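Local coordinates for ribokinase, putative (PDB 3B1N), which binds nucleosides such as inosine and mizoribine together with ADP, and probably acts as a nucleoside kinase of the ribokinase (PfkB) family, at residues B[41-49]-B[285-293]. Numbering follows the deposited sequence.
Sequences TMRREFGGC and AHQGPQTYA. With MZR (5-hydroxy-1-(beta-D-ribofuranosyl)-1H-imidazole-4-carboxamide), chain F.
Pro-289 and Gln-290 lie against the backbone at Phe-46 and Gly-47, where CG of Pro-289 packs on the carbonyl O of Phe-46 at 3.4 Å. The short, rigid proline ring also touches CA of Gly-47 with the same carbon. Gln-290 extends alongside, and its OE1 lies 3.9 Å from CB of Phe-46. The extended side chain carries its amide to polar partners: NE2 bonds to Asn-52 and Tyr-78, OE1 to Arg-81. Across from Glu-45 the loop has Gly-288, where hydrogen alone faces the carboxylate.

Strand 45-47 is an outer strand, within this chain, of the small four-stranded sheet that forms the lid in the ribokinase fold, paired antiparallel with strand 10-16, while 285-293 is a loop of the large domain; the contact thus joins lid to core beside the nucleoside. Gly-47 leaves room for the ribose, and N of Gly-48, a residue whose positive phi favours glycine, donates to O3' of MZR at 3.0 Å and more weakly to O2'.

Polar links between the segments run through water. One water bridges O of Phe-46 and N of Gln-290, at 2.7 Å from that O. Glu-45, bent at chi2 (-76°), turns its carboxylate to Gln-287, crossing that side chain at about a right angle. Its OE2 accepts a hydrogen bond from a water that in turn accepts from NE2 of Gln-287, and another from a second water that accepts from NH2 of Arg-43 and also reaches O of Gln-287, weakly. The same NH2 forms a 3.4 Å salt bridge with OE2, so the carboxylate probably stays charged.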
ATOM      1  N   THR B  41      -0.517   0.635 -16.034  1.00 18.91           N
ATOM      2  CA  THR B  41      -1.962   0.580 -16.012  1.00 21.65           C
ATOM      3  C   THR B  41      -2.432  -0.515 -15.018  1.00 22.39           C
ATOM      4  O   THR B  41      -1.848  -1.611 -14.995  1.00 22.40           O
ATOM      5  CB  THR B  41      -2.469   0.265 -17.443  1.00 22.00           C
ATOM      6  OG1 THR B  41      -2.058   1.316 -18.357  1.00 25.69           O
ATOM      7  CG2 THR B  41      -3.985   0.176 -17.480  1.00 24.91           C
ATOM      8  N   MET B  42      -3.427  -0.154 -14.183  1.00 24.85           N
ATOM      9  CA  MET B  42      -4.063  -1.083 -13.249  0.50 26.44           C
ATOM     10  C   MET B  42      -4.525  -2.326 -13.992  1.00 26.79           C
ATOM     11  O   MET B  42      -5.198  -2.237 -15.040  1.00 27.72           O
ATOM     12  CB  MET B  42      -5.267  -0.430 -12.556  0.50 27.46           C
ATOM     13  CG  MET B  42      -5.035   0.008 -11.108  0.50 29.80           C
ATOM     14  SD  MET B  42      -6.466  -0.233 -10.007  0.50 34.86           S
ATOM     15  CE  MET B  42      -7.829   0.236 -11.074  0.50 32.15           C
ATOM     16  N   ARG B  43      -4.170  -3.484 -13.456  1.00 25.93           N
ATOM     17  CA  ARG B  43      -4.610  -4.745 -14.019  1.00 26.28           C
ATOM     18  C   ARG B  43      -4.979  -5.663 -12.873  1.00 24.41           C
ATOM     19  O   ARG B  43      -4.171  -5.882 -11.965  1.00 25.56           O
ATOM     20  CB  ARG B  43      -3.480  -5.387 -14.801  1.00 27.55           C
ATOM     21  CG  ARG B  43      -3.824  -5.697 -16.219  1.00 31.58           C
ATOM     22  CD  ARG B  43      -2.571  -5.619 -17.123  1.00 34.13           C
ATOM     23  NE  ARG B  43      -1.325  -6.049 -16.471  1.00 36.97           N
ATOM     24  CZ  ARG B  43      -1.052  -7.293 -16.077  1.00 37.03           C
ATOM     25  NH1 ARG B  43      -1.954  -8.258 -16.222  1.00 37.99           N
ATOM     26  NH2 ARG B  43       0.116  -7.565 -15.512  1.00 38.10           N
ATOM     27  N   ARG B  44      -6.201  -6.163 -12.894  1.00 22.17           N
ATOM     28  CA  ARG B  44      -6.561  -7.071 -11.814  0.50 20.83           C
ATOM     29  C   ARG B  44      -6.103  -8.495 -12.091  1.00 19.42           C
ATOM     30  O   ARG B  44      -6.228  -9.049 -13.183  1.00 21.41           O
ATOM     31  CB  ARG B  44      -8.032  -6.943 -11.398  0.50 21.37           C
ATOM     32  CG  ARG B  44      -8.382  -5.547 -10.890  0.50 20.53           C
ATOM     33  CD  ARG B  44      -9.576  -5.572  -9.958  0.50 19.73           C
ATOM     34  NE  ARG B  44     -10.764  -6.194 -10.539  0.50 19.62           N
ATOM     35  CZ  ARG B  44     -11.918  -6.328  -9.885  0.50 18.06           C
ATOM     36  NH1 ARG B  44     -12.026  -5.884  -8.628  0.50 12.60           N
ATOM     37  NH2 ARG B  44     -12.954  -6.919 -10.487  0.50 18.49           N
ATOM     38  N   GLU B  45      -5.507  -9.062 -11.064  1.00 15.53           N
ATOM     39  CA  GLU B  45      -4.935 -10.398 -11.154  1.00 13.83           C
ATOM     40  C   GLU B  45      -5.834 -11.294 -10.318  1.00 12.27           C
ATOM     41  O   GLU B  45      -6.460 -10.877  -9.326  1.00 12.91           O
ATOM     42  CB  GLU B  45      -3.546 -10.444 -10.542  1.00 13.14           C
ATOM     43  CG  GLU B  45      -2.456  -9.569 -11.144  1.00 17.55           C
ATOM     44  CD  GLU B  45      -1.892 -10.074 -12.433  1.00 21.99           C
ATOM     45  OE1 GLU B  45      -2.434 -11.052 -13.009  1.00 22.95           O
ATOM     46  OE2 GLU B  45      -0.875  -9.462 -12.862  1.00 24.08           O
ATOM     47  N   PHE B  46      -5.879 -12.558 -10.695  1.00 10.83           N
ATOM     48  CA  PHE B  46      -6.615 -13.516  -9.901  1.00  9.55           C
ATOM     49  C   PHE B  46      -5.866 -13.876  -8.623  1.00  9.62           C
ATOM     50  O   PHE B  46      -4.687 -14.273  -8.687  1.00 12.24           O
ATOM     51  CB  PHE B  46      -6.863 -14.792 -10.756  1.00 10.94           C
ATOM     52  CG  PHE B  46      -7.707 -14.527 -11.969  1.00  9.16           C
ATOM     53  CD1 PHE B  46      -9.069 -14.367 -11.854  1.00  9.26           C
ATOM     54  CD2 PHE B  46      -7.098 -14.375 -13.221  1.00 11.83           C
ATOM     55  CE1 PHE B  46      -9.858 -14.131 -12.988  1.00 12.76           C
ATOM     56  CE2 PHE B  46      -7.883 -14.111 -14.364  1.00 14.53           C
ATOM     57  CZ  PHE B  46      -9.243 -13.988 -14.243  1.00 15.91           C
ATOM     58  N   GLY B  47      -6.568 -13.759  -7.477  1.00  8.26           N
ATOM     59  CA  GLY B  47      -5.918 -13.862  -6.190  1.00  8.33           C
ATOM     60  C   GLY B  47      -6.865 -14.362  -5.134  1.00  7.97           C
ATOM     61  O   GLY B  47      -7.806 -15.097  -5.434  1.00  8.38           O
ATOM     62  N   GLY B  48      -6.571 -14.004  -3.898  1.00  7.74           N
ATOM     63  CA  GLY B  48      -7.241 -14.569  -2.723  1.00  8.50           C
ATOM     64  C   GLY B  48      -6.527 -15.850  -2.341  1.00  9.87           C
ATOM     65  O   GLY B  48      -6.025 -16.618  -3.203  1.00  9.73           O
ATOM     66  N   CYS B  49      -6.438 -16.083  -1.051  1.00  9.74           N
ATOM     67  CA  CYS B  49      -5.658 -17.211  -0.548  0.70  9.04           C
ATOM     68  C   CYS B  49      -6.183 -18.560  -1.030  1.00  9.24           C
ATOM     69  O   CYS B  49      -5.401 -19.431  -1.403  1.00  9.94           O
ATOM     70  CB  CYS B  49      -5.632 -17.137   0.976  0.70  9.82           C
ATOM     71  SG  CYS B  49      -4.715 -15.596   1.525  0.70 12.88           S
ATOM     72  N   ALA B 285       8.959 -15.912  -9.851  1.00 10.89           N
ATOM     73  CA  ALA B 285       9.506 -15.552 -11.162  1.00 13.13           C
ATOM     74  C   ALA B 285       8.495 -14.885 -12.107  1.00 13.56           C
ATOM     75  O   ALA B 285       8.841 -14.537 -13.257  1.00 14.13           O
ATOM     76  CB  ALA B 285      10.160 -16.765 -11.826  1.00 12.88           C
ATOM     77  N   HIS B 286       7.247 -14.694 -11.644  1.00 13.63           N
ATOM     78  CA  HIS B 286       6.212 -14.136 -12.494  1.00 15.01           C
ATOM     79  C   HIS B 286       5.335 -13.194 -11.685  1.00 14.72           C
ATOM     80  O   HIS B 286       5.237 -13.316 -10.461  1.00 15.26           O
ATOM     81  CB  HIS B 286       5.373 -15.241 -13.154  1.00 15.27           C
ATOM     82  CG  HIS B 286       6.191 -16.232 -13.905  1.00 15.52           C
ATOM     83  ND1 HIS B 286       6.502 -16.084 -15.243  1.00 20.60           N
ATOM     84  CD2 HIS B 286       6.830 -17.351 -13.482  1.00 15.37           C
ATOM     85  CE1 HIS B 286       7.291 -17.084 -15.611  1.00 18.74           C
ATOM     86  NE2 HIS B 286       7.484 -17.880 -14.568  1.00 17.99           N
ATOM     87  N   GLN B 287       4.685 -12.266 -12.383  1.00 16.54           N
ATOM     88  CA  GLN B 287       3.902 -11.202 -11.767  1.00 18.78           C
ATOM     89  C   GLN B 287       2.531 -11.744 -11.473  1.00 18.72           C
ATOM     90  O   GLN B 287       1.878 -12.211 -12.415  1.00 22.34           O
ATOM     91  CB  GLN B 287       3.755 -10.076 -12.817  1.00 20.05           C
ATOM     92  CG  GLN B 287       2.892  -8.926 -12.378  1.00 26.31           C
ATOM     93  CD  GLN B 287       3.398  -8.310 -11.122  1.00 32.24           C
ATOM     94  OE1 GLN B 287       4.617  -8.152 -10.948  1.00 34.60           O
ATOM     95  NE2 GLN B 287       2.482  -7.973 -10.205  1.00 28.95           N
ATOM     96  N   GLY B 288       2.061 -11.629 -10.233  1.00 16.38           N
ATOM     97  CA  GLY B 288       0.718 -12.090  -9.908  1.00 16.01           C
ATOM     98  C   GLY B 288       0.903 -13.360  -9.088  1.00 15.24           C
ATOM     99  O   GLY B 288       1.896 -14.082  -9.263  1.00 16.80           O
ATOM    100  N   PRO B 289      -0.066 -13.699  -8.240  1.00 12.80           N
ATOM    101  CA  PRO B 289       0.051 -14.954  -7.472  1.00 11.54           C
ATOM    102  C   PRO B 289      -0.176 -16.211  -8.310  1.00 10.75           C
ATOM    103  O   PRO B 289       0.248 -17.274  -7.845  1.00  9.96           O
ATOM    104  CB  PRO B 289      -1.017 -14.811  -6.369  1.00 12.59           C
ATOM    105  CG  PRO B 289      -1.903 -13.709  -6.825  1.00 13.69           C
ATOM    106  CD  PRO B 289      -1.166 -12.826  -7.759  1.00 12.13           C
ATOM    107  N   GLN B 290      -0.813 -16.121  -9.494  1.00 10.54           N
ATOM    108  CA  GLN B 290      -1.168 -17.339 -10.236  1.00 11.44           C
ATOM    109  C   GLN B 290      -0.723 -17.327 -11.699  1.00 12.61           C
ATOM    110  O   GLN B 290      -1.212 -18.125 -12.497  1.00 16.09           O
ATOM    111  CB  GLN B 290      -2.681 -17.589 -10.172  1.00 11.68           C
ATOM    112  CG  GLN B 290      -3.282 -17.745  -8.765  1.00 11.43           C
ATOM    113  CD  GLN B 290      -4.815 -17.807  -8.830  1.00 11.27           C
ATOM    114  OE1 GLN B 290      -5.385 -18.308  -9.842  1.00 12.82           O
ATOM    115  NE2 GLN B 290      -5.480 -17.425  -7.753  1.00  9.12           N
ATOM    116  N   THR B 291       0.235 -16.497 -12.084  0.50 12.47           N
ATOM    117  CA  THR B 291       0.560 -16.496 -13.511  0.50 12.58           C
ATOM    118  C   THR B 291       1.639 -17.505 -13.892  0.50 12.42           C
ATOM    119  O   THR B 291       1.667 -17.941 -15.061  0.50 13.65           O
ATOM    120  CB  THR B 291       0.847 -15.109 -14.056  0.50 12.46           C
ATOM    121  OG1 THR B 291       2.105 -14.650 -13.556  0.50 15.15           O
ATOM    122  CG2 THR B 291      -0.248 -14.172 -13.622  0.50  8.90           C
ATOM    123  N   TYR B 292       2.477 -17.908 -12.934  1.00 12.35           N
ATOM    124  CA  TYR B 292       3.360 -19.054 -13.162  1.00 11.75           C
ATOM    125  C   TYR B 292       2.553 -20.267 -13.601  1.00 12.75           C
ATOM    126  O   TYR B 292       1.487 -20.546 -13.057  1.00 13.29           O
ATOM    127  CB  TYR B 292       4.244 -19.348 -11.942  1.00 12.65           C
ATOM    128  CG  TYR B 292       3.571 -20.041 -10.750  1.00 10.00           C
ATOM    129  CD1 TYR B 292       2.467 -19.467 -10.097  1.00  9.56           C
ATOM    130  CD2 TYR B 292       4.044 -21.279 -10.305  1.00  8.46           C
ATOM    131  CE1 TYR B 292       1.892 -20.135  -9.010  1.00  9.82           C
ATOM    132  CE2 TYR B 292       3.485 -21.940  -9.230  1.00 10.70           C
ATOM    133  CZ  TYR B 292       2.370 -21.344  -8.598  1.00 10.01           C
ATOM    134  OH  TYR B 292       1.799 -22.025  -7.551  1.00 10.14           O
ATOM    135  N   ALA B 293       3.002 -20.918 -14.667  1.00 12.96           N
ATOM    136  CA  ALA B 293       2.251 -22.045 -15.189  1.00 12.56           C
ATOM    137  C   ALA B 293       3.195 -23.181 -15.626  1.00 13.47           C
ATOM    138  O   ALA B 293       3.132 -23.628 -16.810  1.00 16.44           O
ATOM    139  CB  ALA B 293       1.348 -21.573 -16.366  1.00 11.58           C
TER
HETATM  140  N1  MZR F 401      -8.054 -11.627   4.238  1.00 14.83           N
HETATM  141  O3  MZR F 401      -7.109 -12.784   1.881  1.00 13.76           O
HETATM  142  C4  MZR F 401      -6.264 -11.657   1.960  1.00 13.32           C
HETATM  143  C5  MZR F 401      -6.282 -10.658   3.004  1.00 13.51           C
HETATM  144  C6  MZR F 401      -7.196 -10.625   4.148  1.00 15.14           C
HETATM  145  O6  MZR F 401      -7.073  -9.646   4.915  1.00 16.75           O
HETATM  146  N7  MZR F 401      -5.294  -9.800   2.629  1.00 12.63           N
HETATM  147  C8  MZR F 401      -4.740 -10.253   1.481  1.00 13.29           C
HETATM  148  N9  MZR F 401      -5.332 -11.404   1.050  1.00 10.91           N
HETATM  149  C1' MZR F 401      -4.962 -12.208  -0.127  1.00 10.10           C
HETATM  150  C2' MZR F 401      -4.758 -11.474  -1.441  1.00 10.72           C
HETATM  151  O2' MZR F 401      -6.005 -11.524  -2.126  1.00  9.82           O
HETATM  152  C3' MZR F 401      -3.588 -12.263  -2.081  1.00 10.89           C
HETATM  153  O3' MZR F 401      -3.861 -12.911  -3.326  1.00  8.82           O
HETATM  154  C4' MZR F 401      -3.186 -13.269  -1.035  1.00 11.70           C
HETATM  155  O4' MZR F 401      -3.662 -12.704   0.173  1.00 12.58           O
HETATM  156  C5' MZR F 401      -1.686 -13.443  -0.985  1.00 14.07           C
HETATM  157  O5' MZR F 401      -1.427 -14.452   0.027  1.00 17.97           O
HETATM  158  O   HOH W   1       0.673 -10.325 -14.979  1.00 31.85           O
HETATM  159  O   HOH W   2       0.093  -7.474 -11.359  1.00 36.88           O
HETATM  160  O   HOH W   3      -2.587 -14.104 -10.419  1.00 12.26           O